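Local coordinates for protein methyl-accepting/DNA response regulator (Bacillus cereus, PDB 3D6W) that probably binds DNA through this LytTR domain, the likely output domain of a phosphorelay response regulator, at residues V16-V21 and L52-S57; M22-K27 and T31-E36; S81-S86 and S101-L106; R63-N68 and E91-S96. All coordinates share one frame; numbering follows the deposited sequence.

Interaction 1 of 4, residues V16-V21 and L52-S57; sequences VPFSKV and LLPKDS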
loop_
_atom_site.group_PDB
_atom_site.type_symbol
_atom_site.label_atom_id
_atom_site.label_comp_id
_atom_site.label_asym_id
_atom_site.label_seq_id
_atom_site.Cartn_x
_atom_site.Cartn_y
_atom_site.Cartn_z
ATOM N N VAL A 16 -16.297 2.954 -5.971
ATOM C CA VAL A 16 -15.370 1.869 -6.331
ATOM C C VAL A 16 -13.937 2.434 -6.166
ATOM O O VAL A 16 -13.679 3.533 -6.612
ATOM C CB VAL A 16 -15.647 1.419 -7.799
ATOM C CG1 VAL A 16 -14.729 0.272 -8.224
ATOM C CG2 VAL A 16 -17.088 1.039 -7.957
ATOM N N PRO A 17 -13.028 1.714 -5.506
ATOM C CA PRO A 17 -11.649 2.165 -5.437
ATOM C C PRO A 17 -10.998 2.163 -6.800
ATOM O O PRO A 17 -11.332 1.323 -7.630
ATOM C CB PRO A 17 -10.943 1.100 -4.572
ATOM C CG PRO A 17 -11.944 0.219 -4.080
ATOM C CD PRO A 17 -13.220 0.425 -4.818
ATOM N N PHE A 18 -10.073 3.069 -7.035
ATOM C CA PHE A 18 -9.353 3.109 -8.311
ATOM C C PHE A 18 -8.756 1.752 -8.673
ATOM O O PHE A 18 -8.736 1.365 -9.837
ATOM C CB PHE A 18 -8.238 4.172 -8.303
ATOM C CG PHE A 18 -8.738 5.599 -8.327
ATOM C CD1 PHE A 18 -10.040 5.924 -8.724
ATOM C CD2 PHE A 18 -7.889 6.623 -7.992
ATOM C CE1 PHE A 18 -10.487 7.242 -8.748
ATOM C CE2 PHE A 18 -8.326 7.951 -8.021
ATOM C CZ PHE A 18 -9.636 8.246 -8.391
ATOM N N SER A 19 -8.301 1.036 -7.651
ATOM C CA SER A 19 -7.652 -0.256 -7.816
ATOM C C SER A 19 -8.555 -1.332 -8.468
ATOM O O SER A 19 -8.059 -2.278 -9.056
ATOM C CB SER A 19 -7.130 -0.720 -6.435
ATOM O OG SER A 19 -8.174 -1.257 -5.627
ATOM N N LYS A 20 -9.871 -1.158 -8.357
ATOM C CA LYS A 20 -10.842 -2.059 -8.888
ATOM C C LYS A 20 -11.397 -1.620 -10.241
ATOM O O LYS A 20 -12.176 -2.350 -10.881
ATOM C CB LYS A 20 -11.994 -2.212 -7.890
ATOM C CG LYS A 20 -11.559 -2.662 -6.507
ATOM C CD LYS A 20 -11.887 -4.107 -6.206
ATOM C CE LYS A 20 -13.190 -4.242 -5.340
ATOM N NZ LYS A 20 -14.172 -5.347 -5.838
ATOM N N VAL A 21 -10.986 -0.451 -10.711
ATOM C CA VAL A 21 -11.357 -0.008 -12.075
ATOM C C VAL A 21 -10.425 -0.666 -13.106
ATOM O O VAL A 21 -9.188 -0.505 -13.014
ATOM C CB VAL A 21 -11.310 1.543 -12.203
ATOM C CG1 VAL A 21 -11.771 2.017 -13.624
ATOM C CG2 VAL A 21 -12.146 2.175 -11.062
ATOM N N LEU A 52 -7.366 13.157 -13.497
ATOM C CA LEU A 52 -7.594 12.793 -12.103
ATOM C C LEU A 52 -7.117 11.404 -11.677
ATOM O O LEU A 52 -6.851 11.162 -10.502
ATOM C CB LEU A 52 -9.044 13.045 -11.725
ATOM C CG LEU A 52 -10.130 12.064 -12.020
ATOM C CD1 LEU A 52 -10.263 11.065 -10.848
ATOM C CD2 LEU A 52 -11.465 12.884 -12.255
ATOM N N LEU A 53 -6.959 10.523 -12.648
ATOM C CA LEU A 53 -6.562 9.171 -12.393
ATOM C C LEU A 53 -5.059 9.130 -12.308
ATOM O O LEU A 53 -4.370 9.884 -13.028
ATOM C CB LEU A 53 -7.067 8.240 -13.498
ATOM C CG LEU A 53 -8.588 8.003 -13.633
ATOM C CD1 LEU A 53 -8.847 7.291 -14.936
ATOM C CD2 LEU A 53 -9.150 7.237 -12.439
ATOM N N PRO A 54 -4.535 8.282 -11.403
ATOM C CA PRO A 54 -3.078 8.176 -11.202
ATOM C C PRO A 54 -2.329 7.718 -12.449
ATOM O O PRO A 54 -2.650 6.695 -13.040
ATOM C CB PRO A 54 -2.925 7.166 -10.051
ATOM C CG PRO A 54 -4.271 6.656 -9.744
ATOM C CD PRO A 54 -5.305 7.428 -10.485
ATOM N N LYS A 55 -1.335 8.487 -12.846
ATOM C CA LYS A 55 -0.696 8.310 -14.138
ATOM C C LYS A 55 0.220 7.063 -14.115
ATOM O O LYS A 55 0.606 6.546 -15.167
ATOM C CB LYS A 55 0.008 9.624 -14.560
ATOM C CG LYS A 55 1.412 9.792 -13.995
ATOM C CD LYS A 55 1.979 11.245 -14.114
ATOM C CE LYS A 55 3.531 11.300 -13.910
ATOM N NZ LYS A 55 3.900 10.314 -12.852
ATOM N N ASP A 56 0.489 6.532 -12.923
ATOM C CA ASP A 56 1.268 5.286 -12.790
ATOM C C ASP A 56 0.477 3.994 -13.124
ATOM O O ASP A 56 1.069 2.937 -13.344
ATOM C CB ASP A 56 1.908 5.193 -11.385
ATOM C CG ASP A 56 0.878 5.012 -10.236
ATOM O OD1 ASP A 56 -0.299 5.395 -10.340
ATOM O OD2 ASP A 56 1.267 4.511 -9.172
ATOM N N SER A 57 -0.851 4.104 -13.173
ATOM C CA SER A 57 -1.748 2.963 -13.326
ATOM C C SER A 57 -2.633 3.038 -14.543
ATOM O O SER A 57 -2.924 2.032 -15.153
ATOM C CB SER A 57 -2.647 2.874 -12.099
ATOM O OG SER A 57 -2.178 1.882 -11.248
#

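Interaction 2 of 4, residues M22-K27 and T31-E36; sequences MYLEAK and TYVNAE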
loop_
_atom_site.group_PDB
_atom_site.type_symbol
_atom_site.label_atom_id
_atom_site.label_comp_id
_atom_site.label_asym_id
_atom_site.label_seq_id
_atom_site.Cartn_x
_atom_site.Cartn_y
_atom_site.Cartn_z
HETATM N N MSE A 22 -11.015 -1.396 -14.044
HETATM C CA MSE A 22 -10.288 -2.117 -15.068
HETATM C C MSE A 22 -10.011 -1.241 -16.303
HETATM O O MSE A 22 -8.916 -1.245 -16.846
HETATM C CB MSE A 22 -11.089 -3.367 -15.487
HETATM C CG MSE A 22 -11.373 -4.306 -14.366
HETATM SE SE MSE A 22 -12.314 -5.945 -14.799
HETATM C CE MSE A 22 -13.856 -5.025 -15.539
ATOM N N TYR A 23 -11.044 -0.529 -16.733
ATOM C CA TYR A 23 -10.997 0.396 -17.857
ATOM C C TYR A 23 -12.214 1.359 -17.849
ATOM O O TYR A 23 -13.180 1.202 -17.078
ATOM C CB TYR A 23 -10.849 -0.350 -19.211
ATOM C CG TYR A 23 -12.057 -1.169 -19.639
ATOM C CD1 TYR A 23 -12.167 -2.508 -19.307
ATOM C CD2 TYR A 23 -13.075 -0.590 -20.404
ATOM C CE1 TYR A 23 -13.245 -3.229 -19.694
ATOM C CE2 TYR A 23 -14.161 -1.288 -20.782
ATOM C CZ TYR A 23 -14.262 -2.618 -20.419
ATOM O OH TYR A 23 -15.384 -3.340 -20.814
ATOM N N LEU A 24 -12.098 2.422 -18.628
ATOM C CA LEU A 24 -13.181 3.380 -18.798
ATOM C C LEU A 24 -13.407 3.436 -20.287
ATOM O O LEU A 24 -12.449 3.327 -21.066
ATOM C CB LEU A 24 -12.854 4.788 -18.237
ATOM C CG LEU A 24 -12.666 5.001 -16.733
ATOM C CD1 LEU A 24 -11.246 4.632 -16.243
ATOM C CD2 LEU A 24 -12.907 6.407 -16.384
ATOM N N GLU A 25 -14.669 3.560 -20.686
ATOM C CA GLU A 25 -15.014 3.607 -22.103
ATOM C C GLU A 25 -15.969 4.752 -22.431
ATOM O O GLU A 25 -17.037 4.871 -21.799
ATOM C CB GLU A 25 -15.642 2.294 -22.567
ATOM C CG GLU A 25 -16.073 2.349 -24.048
ATOM C CD GLU A 25 -16.611 1.048 -24.568
ATOM O OE1 GLU A 25 -16.648 0.877 -25.827
ATOM O OE2 GLU A 25 -16.967 0.213 -23.710
ATOM N N ALA A 26 -15.580 5.568 -23.423
ATOM C CA ALA A 26 -16.489 6.550 -24.039
ATOM C C ALA A 26 -17.334 5.828 -25.095
ATOM O O ALA A 26 -16.840 5.239 -26.062
ATOM C CB ALA A 26 -15.731 7.705 -24.654
ATOM N N LYS A 27 -18.628 5.856 -24.882
ATOM C CA LYS A 27 -19.551 5.109 -25.719
ATOM C C LYS A 27 -20.919 5.753 -25.641
ATOM O O LYS A 27 -21.385 6.116 -24.566
ATOM C CB LYS A 27 -19.625 3.670 -25.214
ATOM C CG LYS A 27 -20.485 2.728 -26.006
ATOM C CD LYS A 27 -20.926 1.581 -25.132
ATOM C CE LYS A 27 -21.308 0.399 -25.974
ATOM N NZ LYS A 27 -22.613 -0.177 -25.526
ATOM N N THR A 31 -19.512 8.258 -20.333
ATOM C CA THR A 31 -18.366 7.489 -19.828
ATOM C C THR A 31 -18.816 6.309 -19.003
ATOM O O THR A 31 -19.542 6.464 -18.051
ATOM C CB THR A 31 -17.433 8.346 -18.955
ATOM O OG1 THR A 31 -16.981 9.428 -19.749
ATOM C CG2 THR A 31 -16.226 7.539 -18.433
ATOM N N TYR A 32 -18.359 5.125 -19.377
ATOM C CA TYR A 32 -18.658 3.923 -18.635
ATOM C C TYR A 32 -17.405 3.546 -17.893
ATOM O O TYR A 32 -16.368 3.384 -18.486
ATOM C CB TYR A 32 -19.067 2.803 -19.580
ATOM C CG TYR A 32 -20.432 3.006 -20.119
ATOM C CD1 TYR A 32 -20.639 3.718 -21.316
ATOM C CD2 TYR A 32 -21.535 2.520 -19.429
ATOM C CE1 TYR A 32 -21.902 3.928 -21.816
ATOM C CE2 TYR A 32 -22.814 2.721 -19.920
ATOM C CZ TYR A 32 -22.994 3.430 -21.112
ATOM O OH TYR A 32 -24.274 3.620 -21.572
ATOM N N VAL A 33 -17.533 3.439 -16.581
ATOM C CA VAL A 33 -16.486 2.957 -15.707
ATOM C C VAL A 33 -16.738 1.457 -15.472
ATOM O O VAL A 33 -17.739 1.060 -14.874
ATOM C CB VAL A 33 -16.454 3.775 -14.382
ATOM C CG1 VAL A 33 -15.189 3.480 -13.612
ATOM C CG2 VAL A 33 -16.540 5.271 -14.669
ATOM N N ASN A 34 -15.828 0.641 -16.005
ATOM C CA ASN A 34 -15.846 -0.809 -15.887
ATOM C C ASN A 34 -14.941 -1.298 -14.742
ATOM O O ASN A 34 -13.710 -1.354 -14.876
ATOM C CB ASN A 34 -15.389 -1.431 -17.193
ATOM C CG ASN A 34 -16.416 -1.292 -18.310
ATOM O OD1 ASN A 34 -16.536 -0.234 -18.950
ATOM N ND2 ASN A 34 -17.132 -2.386 -18.577
ATOM N N ALA A 35 -15.576 -1.645 -13.629
ATOM C CA ALA A 35 -14.920 -2.129 -12.418
ATOM C C ALA A 35 -15.074 -3.642 -12.348
ATOM O O ALA A 35 -15.825 -4.256 -13.106
ATOM C CB ALA A 35 -15.500 -1.452 -11.178
ATOM N N GLU A 36 -14.341 -4.264 -11.447
ATOM C CA GLU A 36 -14.227 -5.719 -11.483
ATOM C C GLU A 36 -15.583 -6.420 -11.369
ATOM O O GLU A 36 -15.820 -7.434 -12.033
ATOM C CB GLU A 36 -13.316 -6.212 -10.375
ATOM C CG GLU A 36 -11.879 -5.774 -10.487
ATOM C CD GLU A 36 -11.113 -6.142 -9.264
ATOM O OE1 GLU A 36 -11.733 -6.555 -8.273
ATOM O OE2 GLU A 36 -9.889 -6.021 -9.250
HETATM O O HOH W 1 -18.204 -0.070 -21.409
#

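Interaction 3 of 4, residues S81-S86 and S101-L106; sequences STFLLS and SYFRKL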
loop_
_atom_site.group_PDB
_atom_site.type_symbol
_atom_site.label_atom_id
_atom_site.label_comp_id
_atom_site.label_asym_id
_atom_site.label_seq_id
_atom_site.Cartn_x
_atom_site.Cartn_y
_atom_site.Cartn_z
ATOM N N SER A 81 0.028 -1.994 -36.823
ATOM C CA SER A 81 -0.110 -0.599 -36.304
ATOM C C SER A 81 -0.802 -0.443 -34.910
ATOM O O SER A 81 -0.753 0.614 -34.323
ATOM C CB SER A 81 -0.865 0.235 -37.330
ATOM O OG SER A 81 -2.069 -0.433 -37.673
ATOM N N THR A 82 -1.432 -1.498 -34.401
ATOM C CA THR A 82 -2.235 -1.446 -33.172
ATOM C C THR A 82 -1.798 -2.537 -32.181
ATOM O O THR A 82 -1.046 -3.473 -32.542
ATOM C CB THR A 82 -3.730 -1.720 -33.475
ATOM O OG1 THR A 82 -3.824 -2.994 -34.088
ATOM C CG2 THR A 82 -4.352 -0.694 -34.391
ATOM N N PHE A 83 -2.297 -2.424 -30.935
ATOM C CA PHE A 83 -2.257 -3.525 -29.947
ATOM C C PHE A 83 -3.655 -3.903 -29.521
ATOM O O PHE A 83 -4.611 -3.165 -29.689
ATOM C CB PHE A 83 -1.432 -3.168 -28.699
ATOM C CG PHE A 83 -0.022 -2.704 -28.998
ATOM C CD1 PHE A 83 0.981 -3.625 -29.309
ATOM C CD2 PHE A 83 0.308 -1.345 -28.957
ATOM C CE1 PHE A 83 2.268 -3.208 -29.584
ATOM C CE2 PHE A 83 1.607 -0.927 -29.216
ATOM C CZ PHE A 83 2.579 -1.863 -29.540
ATOM N N LEU A 84 -3.756 -5.081 -28.956
ATOM C CA LEU A 84 -4.981 -5.519 -28.374
ATOM C C LEU A 84 -4.597 -5.980 -26.990
ATOM O O LEU A 84 -3.594 -6.700 -26.833
ATOM C CB LEU A 84 -5.548 -6.674 -29.202
ATOM C CG LEU A 84 -6.979 -7.064 -29.087
ATOM C CD1 LEU A 84 -7.875 -5.809 -28.947
ATOM C CD2 LEU A 84 -7.310 -7.950 -30.334
ATOM N N LEU A 85 -5.355 -5.525 -25.989
ATOM C CA LEU A 85 -5.069 -5.823 -24.592
ATOM C C LEU A 85 -6.002 -6.912 -24.133
ATOM O O LEU A 85 -7.205 -6.808 -24.206
ATOM C CB LEU A 85 -5.244 -4.572 -23.707
ATOM C CG LEU A 85 -4.577 -3.284 -24.214
ATOM C CD1 LEU A 85 -4.767 -2.113 -23.245
ATOM C CD2 LEU A 85 -3.114 -3.548 -24.548
ATOM N N SER A 86 -5.412 -7.970 -23.634
ATOM C CA SER A 86 -6.119 -9.030 -22.947
ATOM C C SER A 86 -6.232 -8.641 -21.489
ATOM O O SER A 86 -5.208 -8.508 -20.817
ATOM C CB SER A 86 -5.284 -10.325 -23.072
ATOM O OG SER A 86 -6.030 -11.494 -22.757
ATOM N N SER A 101 2.093 4.468 -30.191
ATOM C CA SER A 101 3.467 4.884 -29.775
ATOM C C SER A 101 3.555 5.409 -28.374
ATOM O O SER A 101 4.482 5.069 -27.650
ATOM C CB SER A 101 4.074 5.938 -30.704
ATOM O OG SER A 101 4.149 5.390 -32.016
ATOM N N TYR A 102 2.590 6.247 -28.015
ATOM C CA TYR A 102 2.461 6.794 -26.670
ATOM C C TYR A 102 2.283 5.629 -25.725
ATOM O O TYR A 102 2.993 5.521 -24.744
ATOM C CB TYR A 102 1.284 7.791 -26.632
ATOM C CG TYR A 102 0.829 8.289 -25.286
ATOM C CD1 TYR A 102 1.487 9.311 -24.624
ATOM C CD2 TYR A 102 -0.324 7.750 -24.693
ATOM C CE1 TYR A 102 1.026 9.747 -23.369
ATOM C CE2 TYR A 102 -0.796 8.175 -23.470
ATOM C CZ TYR A 102 -0.142 9.174 -22.815
ATOM O OH TYR A 102 -0.653 9.547 -21.577
ATOM N N PHE A 103 1.392 4.700 -26.062
ATOM C CA PHE A 103 1.165 3.560 -25.187
ATOM C C PHE A 103 2.471 2.789 -24.928
ATOM O O PHE A 103 2.833 2.574 -23.798
ATOM C CB PHE A 103 0.070 2.642 -25.762
ATOM C CG PHE A 103 -0.282 1.478 -24.884
ATOM C CD1 PHE A 103 -1.179 1.632 -23.819
ATOM C CD2 PHE A 103 0.289 0.241 -25.088
ATOM C CE1 PHE A 103 -1.524 0.580 -23.024
ATOM C CE2 PHE A 103 -0.032 -0.826 -24.295
ATOM C CZ PHE A 103 -0.955 -0.670 -23.268
ATOM N N ARG A 104 3.174 2.363 -25.965
ATOM C CA ARG A 104 4.361 1.535 -25.752
ATOM C C ARG A 104 5.527 2.286 -25.116
ATOM O O ARG A 104 6.306 1.707 -24.361
ATOM C CB ARG A 104 4.792 0.850 -27.050
ATOM C CG ARG A 104 5.597 1.697 -27.985
ATOM C CD ARG A 104 5.912 0.986 -29.279
ATOM N NE ARG A 104 6.565 -0.291 -29.029
ATOM C CZ ARG A 104 6.593 -1.330 -29.861
ATOM N NH1 ARG A 104 6.002 -1.292 -31.041
ATOM N NH2 ARG A 104 7.195 -2.441 -29.490
ATOM N N LYS A 105 5.632 3.583 -25.412
ATOM C CA LYS A 105 6.652 4.442 -24.797
ATOM C C LYS A 105 6.476 4.537 -23.262
ATOM O O LYS A 105 7.425 4.352 -22.507
ATOM C CB LYS A 105 6.652 5.848 -25.430
ATOM C CG LYS A 105 7.706 6.061 -26.526
ATOM C CD LYS A 105 7.390 7.333 -27.403
ATOM C CE LYS A 105 8.594 7.894 -28.272
ATOM N NZ LYS A 105 9.472 8.979 -27.600
ATOM N N LEU A 106 5.253 4.824 -22.833
ATOM C CA LEU A 106 4.908 4.923 -21.432
ATOM C C LEU A 106 5.075 3.620 -20.693
ATOM O O LEU A 106 5.379 3.628 -19.503
ATOM C CB LEU A 106 3.478 5.465 -21.241
ATOM C CG LEU A 106 3.507 6.970 -20.967
ATOM C CD1 LEU A 106 4.418 7.740 -21.979
ATOM C CD2 LEU A 106 2.137 7.601 -20.931
#

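Interaction 4 of 4, residues R63-N68 and E91-S96; sequences RSFIVN and ERVPVS. With FMT (formic acid), chain E.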
loop_
_atom_site.group_PDB
_atom_site.type_symbol
_atom_site.label_atom_id
_atom_site.label_comp_id
_atom_site.label_asym_id
_atom_site.label_seq_id
_atom_site.Cartn_x
_atom_site.Cartn_y
_atom_site.Cartn_z
ATOM N N ARG A 63 -9.000 6.776 -28.353
ATOM C CA ARG A 63 -9.876 7.954 -28.170
ATOM C C ARG A 63 -11.100 7.659 -27.329
ATOM O O ARG A 63 -11.720 8.571 -26.802
ATOM C CB ARG A 63 -10.311 8.571 -29.525
ATOM C CG ARG A 63 -11.220 7.697 -30.395
ATOM C CD ARG A 63 -11.878 8.470 -31.576
ATOM N NE ARG A 63 -13.276 8.019 -31.638
ATOM C CZ ARG A 63 -14.354 8.761 -31.372
ATOM N NH1 ARG A 63 -14.271 10.059 -31.122
ATOM N NH2 ARG A 63 -15.545 8.196 -31.399
ATOM N N SER A 64 -11.443 6.390 -27.217
ATOM C CA SER A 64 -12.624 5.939 -26.479
ATOM C C SER A 64 -12.317 5.120 -25.196
ATOM O O SER A 64 -13.256 4.721 -24.506
ATOM C CB SER A 64 -13.498 5.099 -27.436
ATOM O OG SER A 64 -14.337 5.942 -28.249
ATOM N N PHE A 65 -11.039 4.894 -24.859
ATOM C CA PHE A 65 -10.656 4.043 -23.711
ATOM C C PHE A 65 -9.544 4.588 -22.870
ATOM O O PHE A 65 -8.516 5.056 -23.394
ATOM C CB PHE A 65 -10.187 2.665 -24.180
ATOM C CG PHE A 65 -11.272 1.842 -24.787
ATOM C CD1 PHE A 65 -11.531 1.911 -26.151
ATOM C CD2 PHE A 65 -12.059 1.008 -23.987
ATOM C CE1 PHE A 65 -12.610 1.143 -26.728
ATOM C CE2 PHE A 65 -13.090 0.248 -24.535
ATOM C CZ PHE A 65 -13.363 0.316 -25.915
ATOM N N ILE A 66 -9.742 4.499 -21.551
ATOM C CA ILE A 66 -8.649 4.551 -20.594
ATOM C C ILE A 66 -8.529 3.156 -19.920
ATOM O O ILE A 66 -9.510 2.596 -19.440
ATOM C CB ILE A 66 -8.826 5.644 -19.517
ATOM C CG1 ILE A 66 -8.847 7.048 -20.143
ATOM C CG2 ILE A 66 -7.715 5.489 -18.405
ATOM C CD1 ILE A 66 -9.248 8.098 -19.204
ATOM N N VAL A 67 -7.320 2.593 -19.923
ATOM C CA VAL A 67 -7.082 1.286 -19.314
ATOM C C VAL A 67 -6.272 1.399 -17.993
ATOM O O VAL A 67 -5.391 2.303 -17.818
ATOM C CB VAL A 67 -6.423 0.298 -20.351
ATOM C CG1 VAL A 67 -4.947 0.605 -20.584
ATOM C CG2 VAL A 67 -6.604 -1.192 -19.915
ATOM N N ASN A 68 -6.570 0.504 -17.062
ATOM C CA ASN A 68 -5.725 0.298 -15.862
ATOM C C ASN A 68 -4.717 -0.796 -16.173
ATOM O O ASN A 68 -5.090 -1.945 -16.322
ATOM C CB ASN A 68 -6.606 -0.134 -14.669
ATOM C CG ASN A 68 -5.876 -0.116 -13.344
ATOM O OD1 ASN A 68 -4.683 -0.185 -13.301
ATOM N ND2 ASN A 68 -6.625 -0.070 -12.256
ATOM N N GLU A 91 -11.788 -9.805 -20.894
ATOM C CA GLU A 91 -12.240 -8.809 -21.888
ATOM C C GLU A 91 -11.060 -8.406 -22.737
ATOM O O GLU A 91 -9.935 -8.793 -22.433
ATOM C CB GLU A 91 -12.875 -7.585 -21.270
ATOM C CG GLU A 91 -14.072 -7.900 -20.401
ATOM C CD GLU A 91 -14.751 -6.626 -19.941
ATOM O OE1 GLU A 91 -14.865 -6.429 -18.735
ATOM O OE2 GLU A 91 -15.155 -5.800 -20.792
ATOM N N ARG A 92 -11.311 -7.674 -23.818
ATOM C CA ARG A 92 -10.213 -7.101 -24.596
ATOM C C ARG A 92 -10.453 -5.630 -24.813
ATOM O O ARG A 92 -11.585 -5.164 -24.810
ATOM C CB ARG A 92 -9.953 -7.836 -25.933
ATOM C CG ARG A 92 -11.108 -7.757 -26.955
ATOM C CD ARG A 92 -10.863 -8.606 -28.202
ATOM N NE ARG A 92 -10.679 -10.002 -27.823
ATOM C CZ ARG A 92 -11.662 -10.875 -27.582
ATOM N NH1 ARG A 92 -12.936 -10.532 -27.700
ATOM N NH2 ARG A 92 -11.360 -12.113 -27.244
ATOM N N VAL A 93 -9.363 -4.907 -24.992
ATOM C CA VAL A 93 -9.410 -3.460 -25.192
ATOM C C VAL A 93 -8.424 -3.126 -26.281
ATOM O O VAL A 93 -7.290 -3.614 -26.247
ATOM C CB VAL A 93 -9.050 -2.700 -23.879
ATOM C CG1 VAL A 93 -8.974 -1.197 -24.136
ATOM C CG2 VAL A 93 -10.062 -3.049 -22.739
ATOM N N PRO A 94 -8.837 -2.315 -27.275
ATOM C CA PRO A 94 -7.892 -1.911 -28.286
ATOM C C PRO A 94 -6.980 -0.715 -27.941
ATOM O O PRO A 94 -7.393 0.250 -27.331
ATOM C CB PRO A 94 -8.798 -1.560 -29.463
ATOM C CG PRO A 94 -10.044 -1.087 -28.860
ATOM C CD PRO A 94 -10.180 -1.763 -27.531
ATOM N N VAL A 95 -5.734 -0.789 -28.405
ATOM C CA VAL A 95 -4.858 0.364 -28.488
ATOM C C VAL A 95 -4.834 0.766 -29.970
ATOM O O VAL A 95 -4.372 0.005 -30.824
ATOM C CB VAL A 95 -3.402 0.078 -27.950
ATOM C CG1 VAL A 95 -2.626 1.372 -27.834
ATOM C CG2 VAL A 95 -3.434 -0.674 -26.613
ATOM N N SER A 96 -5.352 1.952 -30.277
ATOM C CA SER A 96 -5.455 2.376 -31.629
ATOM C C SER A 96 -4.098 2.780 -32.181
ATOM O O SER A 96 -3.141 3.069 -31.436
ATOM C CB SER A 96 -6.451 3.512 -31.744
ATOM O OG SER A 96 -6.065 4.690 -31.069
HETATM C C FMT E . -8.255 6.960 -32.100
HETATM O O1 FMT E . -7.764 6.555 -33.181
HETATM O O2 FMT E . -7.831 6.504 -31.017
#

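Interaction 1 of 4, residues V16-V21 and L52-S57
F18, in the 3-10 turn after strand 13-17, reaches the end of helix 46-52 and the loop that follows, meeting L52, L53 and P54. Its CB points toward that segment, and CG lies anti to the carbonyl carbon (chi1 -71°), which carries the ring across a backbone gap of 7.8 Å between F18 CA and L53 CA. Along one flank, CD1 and CE1 lie beneath L53 CD2, F18 CE1 being 3.9 Å from it. This methyl stands over the face, 17° off the ring normal, as a CH-pi contact displaced toward the rim. Along the other flank of the ring, but from the same side of its plane, P54 CD comes obliquely to CD2 (3.7 Å) and CE2. The tip, CZ, touches L52 CD1 at 3.8 Å, the two side chains crossing nearly at right angles. F18 also packs on V5 of strand 4-8 and on F58, so its ring lies among the N-terminal hairpin, the edge strand 58-62 of the five-stranded sheet and the C-terminal end of helix 46-52.

Interaction 2 of 4, residues M22-K27 and T31-E36
A beta hairpin of strands 21-27 and 30-35 carries this contact, with a classic beta bulge where M22 and Y23 both face N34. The segment axes run antiparallel at 158°, 4.6 Å apart. At the bulge N34 O takes M22 N at 2.8 Å and, weakly, Y23 N at 3.4 Å, while N34 N returns a bond to Y23 O. Farther along, E25 and Y32 form a reciprocal hydrogen-bonded pair, both bonds 2.8 Å from N to O. Beside them, L24 CD2 lies 4.2 Å from V33 CG2, on the sheet face that also carries A26 and T31. On the opposite face the N34 amide stacks on the Y23 ring, their planes 17° apart, with N34 CB centred over that ring 3.6 Å above it. With Y23 CG between the backbone N and the carbonyl carbon (chi1 68°), its ring lies beneath that amide. N34 ND2 and Y23 OH are close without bonding; Y23 OH is hydrogen-bonded instead to E91 OE2. One water donates to both E25 OE2 and N34 OD1. The N34 amide is therefore steadied by its flat stack and its water, and its backbone oxygen by a good N-H bond from M22 and a weak one from Y23.

Interaction 3 of 4, residues S81-S86 and S101-L106
F83 and L85 of strand 83-87 meet F103 and R104 across the layer where the C-terminal helix 100-107 of the LytTR domain packs on the three-stranded antiparallel sheet. The segment axes are inclined at 54° and come no nearer than 11.2 Å, a separation spanned by side chains, with no hydrogen bond between the segments. The apolar part is centred on F103. Its CG stands anti to the backbone N (chi1 -177°), sending the ring toward the strand, where L85 approaches from the opposite direction and sets CD2 3.8 Å from F103 CZ. F83 CD2 lies 4.2 Å from F103 CD2, the two side chains crossing at a slant. V95 of the neighbouring strand packs against F83, L85 and F103 alike, and I59 of strand 58-62 also touches F103. All three residues of this apolar group are buried. The polar-aromatic part joins F83 to R104. The guanidinium turns one face to the edge of the F83 ring, the planes 77° apart, so the charge sits at the rim of the ring and not over its face. R104 NE is hydrogen-bonded to F109 O, which helps to fix the guanidinium, and W13 of the second subunit packs on the same arginine. Here F83 CZ, 3.8 Å from R104 NH1, stands 3.7 Å above the guanidinium plane.

Interaction 4 of 4, residues R63-N68 and E91-S96
Strands 65-68 and 92-95 face each other without backbone hydrogen bonds, their nearest CA atoms, those of F65 and V93, being 7.7 Å apart. F65 bridges that gap. Its CG is anti to the carbonyl carbon (chi1 -67°), and the ring meets two consecutive residues. V93 CG1 comes obliquely at 3.8 Å from F65 CD2. P94 CD lies over one ring face, offset toward the rim, 3.9 Å from F65 CE1 and 22° off the ring normal, a CH-pi contact in which the two side chains cross at about a right angle. Two antiparallel sheets of the LytTR domain meet here: strand 65-68 belongs to the five-stranded sheet and strand 92-95 is an outermost strand of the three-stranded one. Y23 of strand 21-27 packs on both F65 and V93, and V67 reaches L85 and M87 of strand 83-87. At the other end of the contact a formic acid molecule, probably from the crystallisation liquor, joins the segments. Its O2 accepts a hydrogen bond from R63 N (2.9 Å, 154° at the hydrogen) and one from S96 OG, modelled at 2.5 Å, a length to take with caution. The aliphatic part of R63 lines the formic acid as well, CG lying 3.5 Å from its carbon.

How the interactions relate
From the N terminus, residues 16-21 open interaction 1, which closes at 52-57, where helix 46-52 ends, bringing the turn after strand 13-17 against it. Interaction 2, the hairpin of 22-27 and 31-36, nests inside that loop and touches it, K20 O meeting E36 N at 2.9 Å. Farther on, interactions 4 and 3 cross: 63-68, 81-86, 91-96 and 101-106 alternate along the sequence. Interaction 4 ties the five-stranded sheet to the three-stranded one, and interaction 3 sets the C-terminal helix on the latter. Strand 65-68, next to 21-27 in the five-stranded sheet, connects interaction 4 to interactions 1 and 2: N68 ND2 lies 2.7 Å from V21 O, and A26 N 2.7 Å from S64 O.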